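Long-range contacts in translation initiation factor eIF2B subunit epsilon (Schizosaccharomyces pombe, PDB 5B04), which acts as a component of the eIF2B complex, which catalyses exchange of GDP for GTP on the gamma subunit of initiation factor eIF2: residues H311-E316 with C325-R330; F366-V371 with L384-K389. One frame throughout, in Å; residues are numbered along the deposited sequence.

Overall arrangement
Both contacts lie in the left-handed beta-helix domain of the chain, and they follow each other in series, neither nesting nor crossing. Interaction 1 comes first: residues 311-316 run along the wall that carries strand 313-315, the chain passes strand 320-321 on the second wall, and residues 325-330 return from the third, so the contact closes roughly one coil at the N-terminal end of the domain. Interaction 2 opens further on and joins residues 366-371 to residues 384-389, equivalent positions of two successive coils. The centres of interaction 1 and interaction 2 are about 18 Å apart, and the nearest atoms of interaction 1 and interaction 2 about 7 Å; strands 313-315, 366-367 and 383-384 belong to the same sheet.

Interaction 1: residues H311-E316 with C325-R330; sequences HQIYKE and CIIKAR
Ile313 lies among the backbone carbonyls of Ile327 and Lys328 and is one of the two residues most buried by this contact. Its chi1 sets CG1 anti to the carbonyl carbon, and the extended chi2 (179°) then carries CD1 to 3.3 Å from Lys328 O, with Ile327 O also close by. The other branch, CG2, meets Ile327 CD1 at 4.1 Å, and the two isoleucines cross obliquely. Lys315 adds the apolar part of its chain, CD standing 4.2 Å from that same Ile327 CD1. Beside this apolar group the two backbones are joined by a hydrogen bond from Arg330 N to His311 O, 2.9 Å long and almost straight at 170°. Ala329 CB packs against His311 CB at 3.8 Å, and a CA-H...O contact links Arg330 CA to Gln312 O at 3.2 Å. The side chains of Gln312 and Arg330 run alongside each other, pointing the same way.

The outer side is looser. His311 turns its ring from residues 325-330 and packs on Arg295 of the delta subunit and Glu355 of the beta subunit. Lys328 is exposed; it meets Ile313 through its backbone O, its side chain staying clear of residues 311-316.

Within the fold, Ile327 also packs on Leu321, Ile333 and Val345, from all three walls of the beta-helix, while strand 313-315 is bordered by strands 307-309 and 332-333.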
ATOM      1  N   HIS I 311     -18.558 -13.216 -28.938  1.00 63.92           N
ATOM      2  CA  HIS I 311     -19.313 -14.393 -29.364  1.00 67.92           C
ATOM      3  C   HIS I 311     -19.097 -14.677 -30.849  1.00 71.75           C
ATOM      4  O   HIS I 311     -19.989 -15.181 -31.533  1.00 71.46           O
ATOM      5  CB  HIS I 311     -20.800 -14.227 -29.054  1.00 59.55           C
ATOM      6  CG  HIS I 311     -21.069 -13.744 -27.664  1.00 64.26           C
ATOM      7  ND1 HIS I 311     -21.346 -12.426 -27.375  1.00 57.92           N
ATOM      8  CD2 HIS I 311     -21.084 -14.401 -26.479  1.00 65.32           C
ATOM      9  CE1 HIS I 311     -21.531 -12.292 -26.073  1.00 67.85           C
ATOM     10  NE2 HIS I 311     -21.376 -13.476 -25.508  1.00 86.29           N
ATOM     11  N   GLN I 312     -17.899 -14.347 -31.326  1.00 61.11           N
ATOM     12  CA  GLN I 312     -17.462 -14.659 -32.686  1.00 62.66           C
ATOM     13  C   GLN I 312     -18.398 -14.112 -33.762  1.00 60.98           C
ATOM     14  O   GLN I 312     -18.853 -14.851 -34.633  1.00 59.81           O
ATOM     15  CB  GLN I 312     -17.307 -16.173 -32.851  1.00 67.40           C
ATOM     16  CG  GLN I 312     -16.259 -16.786 -31.936  1.00 71.52           C
ATOM     17  CD  GLN I 312     -16.826 -17.870 -31.043  1.00 77.46           C
ATOM     18  OE1 GLN I 312     -17.999 -17.831 -30.671  1.00 74.76           O
ATOM     19  NE2 GLN I 312     -15.995 -18.845 -30.692  1.00 65.05           N
ATOM     20  N   ILE I 313     -18.677 -12.815 -33.698  1.00 48.46           N
ATOM     21  CA  ILE I 313     -19.483 -12.158 -34.720  1.00 51.64           C
ATOM     22  C   ILE I 313     -18.605 -11.268 -35.593  1.00 60.99           C
ATOM     23  O   ILE I 313     -17.981 -10.325 -35.108  1.00 62.04           O
ATOM     24  CB  ILE I 313     -20.616 -11.323 -34.101  1.00 51.54           C
ATOM     25  CG1 ILE I 313     -21.648 -12.241 -33.443  1.00 54.55           C
ATOM     26  CG2 ILE I 313     -21.279 -10.456 -35.160  1.00 35.62           C
ATOM     27  CD1 ILE I 313     -22.796 -11.506 -32.792  1.00 46.51           C
ATOM     28  N   TYR I 314     -18.562 -11.577 -36.886  1.00 52.21           N
ATOM     29  CA  TYR I 314     -17.693 -10.868 -37.816  1.00 51.37           C
ATOM     30  C   TYR I 314     -18.494  -9.992 -38.774  1.00 56.88           C
ATOM     31  O   TYR I 314     -19.276 -10.494 -39.581  1.00 63.72           O
ATOM     32  CB  TYR I 314     -16.836 -11.860 -38.607  1.00 43.69           C
ATOM     33  CG  TYR I 314     -15.932 -12.720 -37.749  1.00 49.73           C
ATOM     34  CD1 TYR I 314     -16.417 -13.860 -37.120  1.00 51.18           C
ATOM     35  CD2 TYR I 314     -14.594 -12.396 -37.575  1.00 50.81           C
ATOM     36  CE1 TYR I 314     -15.595 -14.649 -36.337  1.00 38.76           C
ATOM     37  CE2 TYR I 314     -13.763 -13.181 -36.797  1.00 40.23           C
ATOM     38  CZ  TYR I 314     -14.270 -14.305 -36.181  1.00 50.65           C
ATOM     39  OH  TYR I 314     -13.447 -15.088 -35.405  1.00 65.40           O
ATOM     40  N   LYS I 315     -18.293  -8.682 -38.679  1.00 63.89           N
ATOM     41  CA  LYS I 315     -18.997  -7.733 -39.534  1.00 46.28           C
ATOM     42  C   LYS I 315     -18.034  -6.865 -40.331  1.00 56.74           C
ATOM     43  O   LYS I 315     -17.048  -6.359 -39.795  1.00 62.45           O
ATOM     44  CB  LYS I 315     -19.917  -6.837 -38.701  1.00 58.75           C
ATOM     45  CG  LYS I 315     -21.175  -7.515 -38.186  1.00 71.81           C
ATOM     46  CD  LYS I 315     -21.935  -6.598 -37.239  1.00 69.70           C
ATOM     47  CE  LYS I 315     -22.204  -5.242 -37.877  1.00 86.23           C
ATOM     48  NZ  LYS I 315     -22.886  -4.308 -36.939  1.00100.56           N
ATOM     49  N   GLU I 316     -18.325  -6.697 -41.617  1.00 59.83           N
ATOM     50  CA  GLU I 316     -17.606  -5.731 -42.435  1.00 65.00           C
ATOM     51  C   GLU I 316     -18.248  -4.362 -42.275  1.00 59.83           C
ATOM     52  O   GLU I 316     -19.335  -4.242 -41.713  1.00 75.38           O
ATOM     53  CB  GLU I 316     -17.603  -6.148 -43.907  1.00 65.65           C
ATOM     54  CG  GLU I 316     -16.396  -6.971 -44.324  1.00 64.26           C
ATOM     55  CD  GLU I 316     -16.309  -7.146 -45.827  1.00 67.30           C
ATOM     56  OE1 GLU I 316     -17.222  -7.768 -46.410  1.00 68.76           O
ATOM     57  OE2 GLU I 316     -15.331  -6.653 -46.429  1.00 68.44           O
ATOM     58  N   CYS I 325     -33.512  -6.029 -35.055  1.00 84.45           N
ATOM     59  CA  CYS I 325     -32.817  -7.161 -35.647  1.00 76.62           C
ATOM     60  C   CYS I 325     -31.805  -7.698 -34.653  1.00 78.82           C
ATOM     61  O   CYS I 325     -31.043  -6.933 -34.060  1.00 97.33           O
ATOM     62  CB  CYS I 325     -32.123  -6.761 -36.948  1.00 74.58           C
ATOM     63  SG  CYS I 325     -30.946  -7.986 -37.547  1.00 90.34           S
ATOM     64  N   ILE I 326     -31.805  -9.011 -34.453  1.00 62.33           N
ATOM     65  CA  ILE I 326     -30.847  -9.620 -33.543  1.00 75.39           C
ATOM     66  C   ILE I 326     -30.027 -10.694 -34.255  1.00 70.94           C
ATOM     67  O   ILE I 326     -30.568 -11.610 -34.876  1.00 74.07           O
ATOM     68  CB  ILE I 326     -31.545 -10.207 -32.283  1.00 62.47           C
ATOM     69  CG1 ILE I 326     -32.542 -11.309 -32.645  1.00 66.03           C
ATOM     70  CG2 ILE I 326     -32.260  -9.109 -31.515  1.00 66.80           C
ATOM     71  CD1 ILE I 326     -33.200 -11.951 -31.440  1.00 69.92           C
ATOM     72  N   ILE I 327     -28.707 -10.552 -34.186  1.00 57.21           N
ATOM     73  CA  ILE I 327     -27.809 -11.532 -34.781  1.00 62.48           C
ATOM     74  C   ILE I 327     -27.005 -12.233 -33.688  1.00 51.90           C
ATOM     75  O   ILE I 327     -26.243 -11.606 -32.950  1.00 45.74           O
ATOM     76  CB  ILE I 327     -26.867 -10.885 -35.826  1.00 57.43           C
ATOM     77  CG1 ILE I 327     -26.146  -9.668 -35.248  1.00 61.10           C
ATOM     78  CG2 ILE I 327     -27.656 -10.467 -37.056  1.00 64.86           C
ATOM     79  CD1 ILE I 327     -25.016  -9.165 -36.118  1.00 76.70           C
ATOM     80  N   LYS I 328     -27.196 -13.541 -33.578  1.00 49.62           N
ATOM     81  CA  LYS I 328     -26.609 -14.301 -32.482  1.00 47.04           C
ATOM     82  C   LYS I 328     -25.172 -14.722 -32.782  1.00 47.26           C
ATOM     83  O   LYS I 328     -24.540 -14.199 -33.699  1.00 55.24           O
ATOM     84  CB  LYS I 328     -27.478 -15.521 -32.167  1.00 49.89           C
ATOM     85  CG  LYS I 328     -28.919 -15.152 -31.831  1.00 54.37           C
ATOM     86  CD  LYS I 328     -29.689 -16.315 -31.230  1.00 71.78           C
ATOM     87  CE  LYS I 328     -31.085 -15.879 -30.806  1.00 83.37           C
ATOM     88  NZ  LYS I 328     -31.819 -16.952 -30.079  1.00 99.49           N
ATOM     89  N   ALA I 329     -24.665 -15.671 -32.001  1.00 52.11           N
ATOM     90  CA  ALA I 329     -23.247 -16.018 -32.023  1.00 60.11           C
ATOM     91  C   ALA I 329     -22.813 -16.733 -33.301  1.00 57.68           C
ATOM     92  O   ALA I 329     -23.632 -17.323 -34.007  1.00 53.22           O
ATOM     93  CB  ALA I 329     -22.906 -16.871 -30.810  1.00 65.70           C
ATOM     94  N   ARG I 330     -21.512 -16.667 -33.574  1.00 61.76           N
ATOM     95  CA  ARG I 330     -20.888 -17.334 -34.716  1.00 58.23           C
ATOM     96  C   ARG I 330     -21.523 -16.926 -36.044  1.00 65.37           C
ATOM     97  O   ARG I 330     -21.792 -17.769 -36.900  1.00 64.12           O
ATOM     98  CB  ARG I 330     -20.948 -18.855 -34.539  1.00 51.90           C
ATOM     99  CG  ARG I 330     -20.243 -19.346 -33.281  1.00 54.04           C
ATOM    100  CD  ARG I 330     -19.155 -20.362 -33.594  1.00 72.90           C
ATOM    101  NE  ARG I 330     -19.646 -21.736 -33.528  1.00100.10           N
ATOM    102  CZ  ARG I 330     -18.862 -22.810 -33.541  1.00111.94           C
ATOM    103  NH1 ARG I 330     -17.545 -22.673 -33.618  1.00 89.66           N
ATOM    104  NH2 ARG I 330     -19.395 -24.022 -33.474  1.00112.14           N
TER

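Interaction 2: residues F366-V371 with L384-K389; sequences FLWEDV and LANSVK
Two successive coils of the left-handed beta-helix stack here, each leaving a short parallel strand through a type II turn, Trp368 to Val371 stacked on its counterpart Ala385 to Val388. Leu384 is gripped through both its backbone N and its O: the N donates to Phe366 O at 2.8 Å, and Leu384 O accepts Trp368 N at 3.1 Å. At the turns Ser387 N bonds to Glu369 O (3.0 Å), and Lys389 NZ reaches Asp370 O at 3.2 Å.

Towards the interior, Leu384 CD2 meets Val371 CG1 at 3.7 Å, these side chains crossing at about a right angle, whereas Leu367 lies alongside Leu384. In Trp368, chi1 puts CG beside the backbone N, and chi2 (-5°) turns the ring to bring CE3 to 3.6 Å from Ala385 CB. Asn386 OD1 lies at the indole edge, near its plane, and takes a weak bond from Glu369 N. Beyond the contact, Trp368 NE1 bonds Tyr280 OH of helix 277-288. An alanine in place of Trp368 would probably open a gap beside Ala385 and leave Tyr280 OH without its indole donor. Stacked corners and in-register parallel strands of this kind are typical of hexapeptide-repeat left-handed beta-helices.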
ATOM      1  N   PHE I 366     -25.629 -20.948 -45.007  1.00 66.24           N
ATOM      2  CA  PHE I 366     -24.532 -20.323 -45.737  1.00 59.12           C
ATOM      3  C   PHE I 366     -25.061 -19.451 -46.868  1.00 58.35           C
ATOM      4  O   PHE I 366     -25.751 -19.934 -47.766  1.00 64.51           O
ATOM      5  CB  PHE I 366     -23.576 -21.376 -46.300  1.00 54.09           C
ATOM      6  CG  PHE I 366     -22.867 -22.181 -45.250  1.00 46.01           C
ATOM      7  CD1 PHE I 366     -23.438 -23.334 -44.741  1.00 48.44           C
ATOM      8  CD2 PHE I 366     -21.625 -21.789 -44.779  1.00 55.53           C
ATOM      9  CE1 PHE I 366     -22.787 -24.078 -43.778  1.00 47.59           C
ATOM     10  CE2 PHE I 366     -20.968 -22.530 -43.816  1.00 61.32           C
ATOM     11  CZ  PHE I 366     -21.549 -23.677 -43.315  1.00 52.55           C
ATOM     12  N   LEU I 367     -24.736 -18.165 -46.819  1.00 58.17           N
ATOM     13  CA  LEU I 367     -25.145 -17.230 -47.859  1.00 46.67           C
ATOM     14  C   LEU I 367     -23.934 -16.630 -48.556  1.00 58.22           C
ATOM     15  O   LEU I 367     -23.094 -15.991 -47.922  1.00 66.03           O
ATOM     16  CB  LEU I 367     -26.011 -16.113 -47.276  1.00 55.76           C
ATOM     17  CG  LEU I 367     -27.531 -16.277 -47.288  1.00 54.18           C
ATOM     18  CD1 LEU I 367     -27.970 -17.538 -46.558  1.00 45.99           C
ATOM     19  CD2 LEU I 367     -28.171 -15.048 -46.669  1.00 71.30           C
ATOM     20  N   TRP I 368     -23.846 -16.835 -49.863  1.00 62.93           N
ATOM     21  CA  TRP I 368     -22.768 -16.248 -50.644  1.00 56.28           C
ATOM     22  C   TRP I 368     -23.232 -14.882 -51.151  1.00 56.58           C
ATOM     23  O   TRP I 368     -24.214 -14.342 -50.645  1.00 70.48           O
ATOM     24  CB  TRP I 368     -22.357 -17.188 -51.780  1.00 52.67           C
ATOM     25  CG  TRP I 368     -21.851 -18.524 -51.279  1.00 58.76           C
ATOM     26  CD1 TRP I 368     -21.660 -18.891 -49.976  1.00 60.00           C
ATOM     27  CD2 TRP I 368     -21.476 -19.661 -52.071  1.00 64.09           C
ATOM     28  NE1 TRP I 368     -21.193 -20.181 -49.908  1.00 52.04           N
ATOM     29  CE2 TRP I 368     -21.071 -20.676 -51.179  1.00 66.86           C
ATOM     30  CE3 TRP I 368     -21.443 -19.919 -53.444  1.00 59.25           C
ATOM     31  CZ2 TRP I 368     -20.640 -21.927 -51.617  1.00 61.65           C
ATOM     32  CZ3 TRP I 368     -21.015 -21.163 -53.877  1.00 64.68           C
ATOM     33  CH2 TRP I 368     -20.619 -22.150 -52.966  1.00 51.77           C
ATOM     34  N   GLU I 369     -22.537 -14.314 -52.130  1.00 47.65           N
ATOM     35  CA  GLU I 369     -22.801 -12.929 -52.522  1.00 58.64           C
ATOM     36  C   GLU I 369     -24.152 -12.713 -53.208  1.00 66.75           C
ATOM     37  O   GLU I 369     -24.675 -13.601 -53.879  1.00 63.49           O
ATOM     38  CB  GLU I 369     -21.686 -12.417 -53.438  1.00 54.95           C
ATOM     39  CG  GLU I 369     -20.356 -12.208 -52.736  1.00 61.96           C
ATOM     40  CD  GLU I 369     -19.541 -11.094 -53.364  1.00 79.92           C
ATOM     41  OE1 GLU I 369     -20.109 -10.319 -54.162  1.00 71.73           O
ATOM     42  OE2 GLU I 369     -18.334 -10.992 -53.058  1.00 86.22           O
ATOM     43  N   ASP I 370     -24.709 -11.521 -53.009  1.00 62.99           N
ATOM     44  CA  ASP I 370     -25.910 -11.057 -53.710  1.00 61.01           C
ATOM     45  C   ASP I 370     -27.150 -11.931 -53.518  1.00 63.88           C
ATOM     46  O   ASP I 370     -28.046 -11.933 -54.362  1.00 68.50           O
ATOM     47  CB  ASP I 370     -25.616 -10.916 -55.206  1.00 61.74           C
ATOM     48  CG  ASP I 370     -24.560  -9.867 -55.494  1.00 84.62           C
ATOM     49  OD1 ASP I 370     -23.359 -10.209 -55.470  1.00 87.97           O
ATOM     50  OD2 ASP I 370     -24.931  -8.700 -55.740  1.00 79.17           O
ATOM     51  N   VAL I 371     -27.212 -12.660 -52.409  1.00 54.98           N
ATOM     52  CA  VAL I 371     -28.400 -13.445 -52.092  1.00 48.31           C
ATOM     53  C   VAL I 371     -29.484 -12.551 -51.499  1.00 63.41           C
ATOM     54  O   VAL I 371     -29.243 -11.825 -50.535  1.00 71.07           O
ATOM     55  CB  VAL I 371     -28.090 -14.586 -51.106  1.00 56.01           C
ATOM     56  CG1 VAL I 371     -29.358 -15.353 -50.765  1.00 49.30           C
ATOM     57  CG2 VAL I 371     -27.043 -15.518 -51.688  1.00 63.64           C
ATOM     58  N   LEU I 384     -26.718 -21.172 -50.115  1.00 49.91           N
ATOM     59  CA  LEU I 384     -27.351 -20.362 -51.146  1.00 49.21           C
ATOM     60  C   LEU I 384     -26.283 -19.610 -51.932  1.00 58.59           C
ATOM     61  O   LEU I 384     -25.749 -18.607 -51.458  1.00 64.64           O
ATOM     62  CB  LEU I 384     -28.355 -19.378 -50.534  1.00 52.43           C
ATOM     63  CG  LEU I 384     -29.740 -19.866 -50.084  1.00 57.60           C
ATOM     64  CD1 LEU I 384     -29.667 -20.947 -49.011  1.00 51.69           C
ATOM     65  CD2 LEU I 384     -30.574 -18.690 -49.594  1.00 44.65           C
ATOM     66  N   ALA I 385     -25.973 -20.096 -53.129  1.00 64.00           N
ATOM     67  CA  ALA I 385     -24.906 -19.514 -53.938  1.00 59.37           C
ATOM     68  C   ALA I 385     -25.255 -18.108 -54.424  1.00 58.48           C
ATOM     69  O   ALA I 385     -26.293 -17.557 -54.060  1.00 56.67           O
ATOM     70  CB  ALA I 385     -24.587 -20.416 -55.114  1.00 61.33           C
ATOM     71  N   ASN I 386     -24.385 -17.538 -55.250  1.00 56.02           N
ATOM     72  CA  ASN I 386     -24.514 -16.143 -55.663  1.00 61.35           C
ATOM     73  C   ASN I 386     -25.823 -15.816 -56.378  1.00 62.68           C
ATOM     74  O   ASN I 386     -26.342 -16.621 -57.152  1.00 55.12           O
ATOM     75  CB  ASN I 386     -23.339 -15.746 -56.561  1.00 54.84           C
ATOM     76  CG  ASN I 386     -21.996 -16.016 -55.917  1.00 68.52           C
ATOM     77  OD1 ASN I 386     -21.913 -16.311 -54.727  1.00 76.11           O
ATOM     78  ND2 ASN I 386     -20.930 -15.904 -56.701  1.00 99.94           N
ATOM     79  N   SER I 387     -26.342 -14.623 -56.095  1.00 67.02           N
ATOM     80  CA  SER I 387     -27.533 -14.084 -56.753  1.00 62.01           C
ATOM     81  C   SER I 387     -28.745 -15.008 -56.678  1.00 69.48           C
ATOM     82  O   SER I 387     -29.578 -15.025 -57.583  1.00 77.87           O
ATOM     83  CB  SER I 387     -27.222 -13.754 -58.214  1.00 59.92           C
ATOM     84  OG  SER I 387     -26.376 -12.621 -58.306  1.00 61.45           O
ATOM     85  N   VAL I 388     -28.837 -15.776 -55.599  1.00 54.22           N
ATOM     86  CA  VAL I 388     -30.021 -16.584 -55.343  1.00 55.12           C
ATOM     87  C   VAL I 388     -31.096 -15.722 -54.696  1.00 62.36           C
ATOM     88  O   VAL I 388     -30.835 -15.027 -53.714  1.00 71.68           O
ATOM     89  CB  VAL I 388     -29.708 -17.789 -54.437  1.00 49.22           C
ATOM     90  CG1 VAL I 388     -30.987 -18.365 -53.850  1.00 45.80           C
ATOM     91  CG2 VAL I 388     -28.952 -18.850 -55.211  1.00 59.11           C
ATOM     92  N   LYS I 389     -32.300 -15.758 -55.253  1.00 60.92           N
ATOM     93  CA  LYS I 389     -33.408 -14.995 -54.696  1.00 63.29           C
ATOM     94  C   LYS I 389     -34.414 -15.928 -54.034  1.00 65.17           C
ATOM     95  O   LYS I 389     -34.845 -16.915 -54.631  1.00 65.70           O
ATOM     96  CB  LYS I 389     -34.094 -14.161 -55.779  1.00 62.96           C
ATOM     97  CG  LYS I 389     -33.150 -13.584 -56.825  1.00 92.68           C
ATOM     98  CD  LYS I 389     -32.122 -12.643 -56.215  1.00 89.82           C
ATOM     99  CE  LYS I 389     -31.170 -12.119 -57.280  1.00 94.12           C
ATOM    100  NZ  LYS I 389     -30.102 -11.253 -56.708  1.00 82.28           N
TER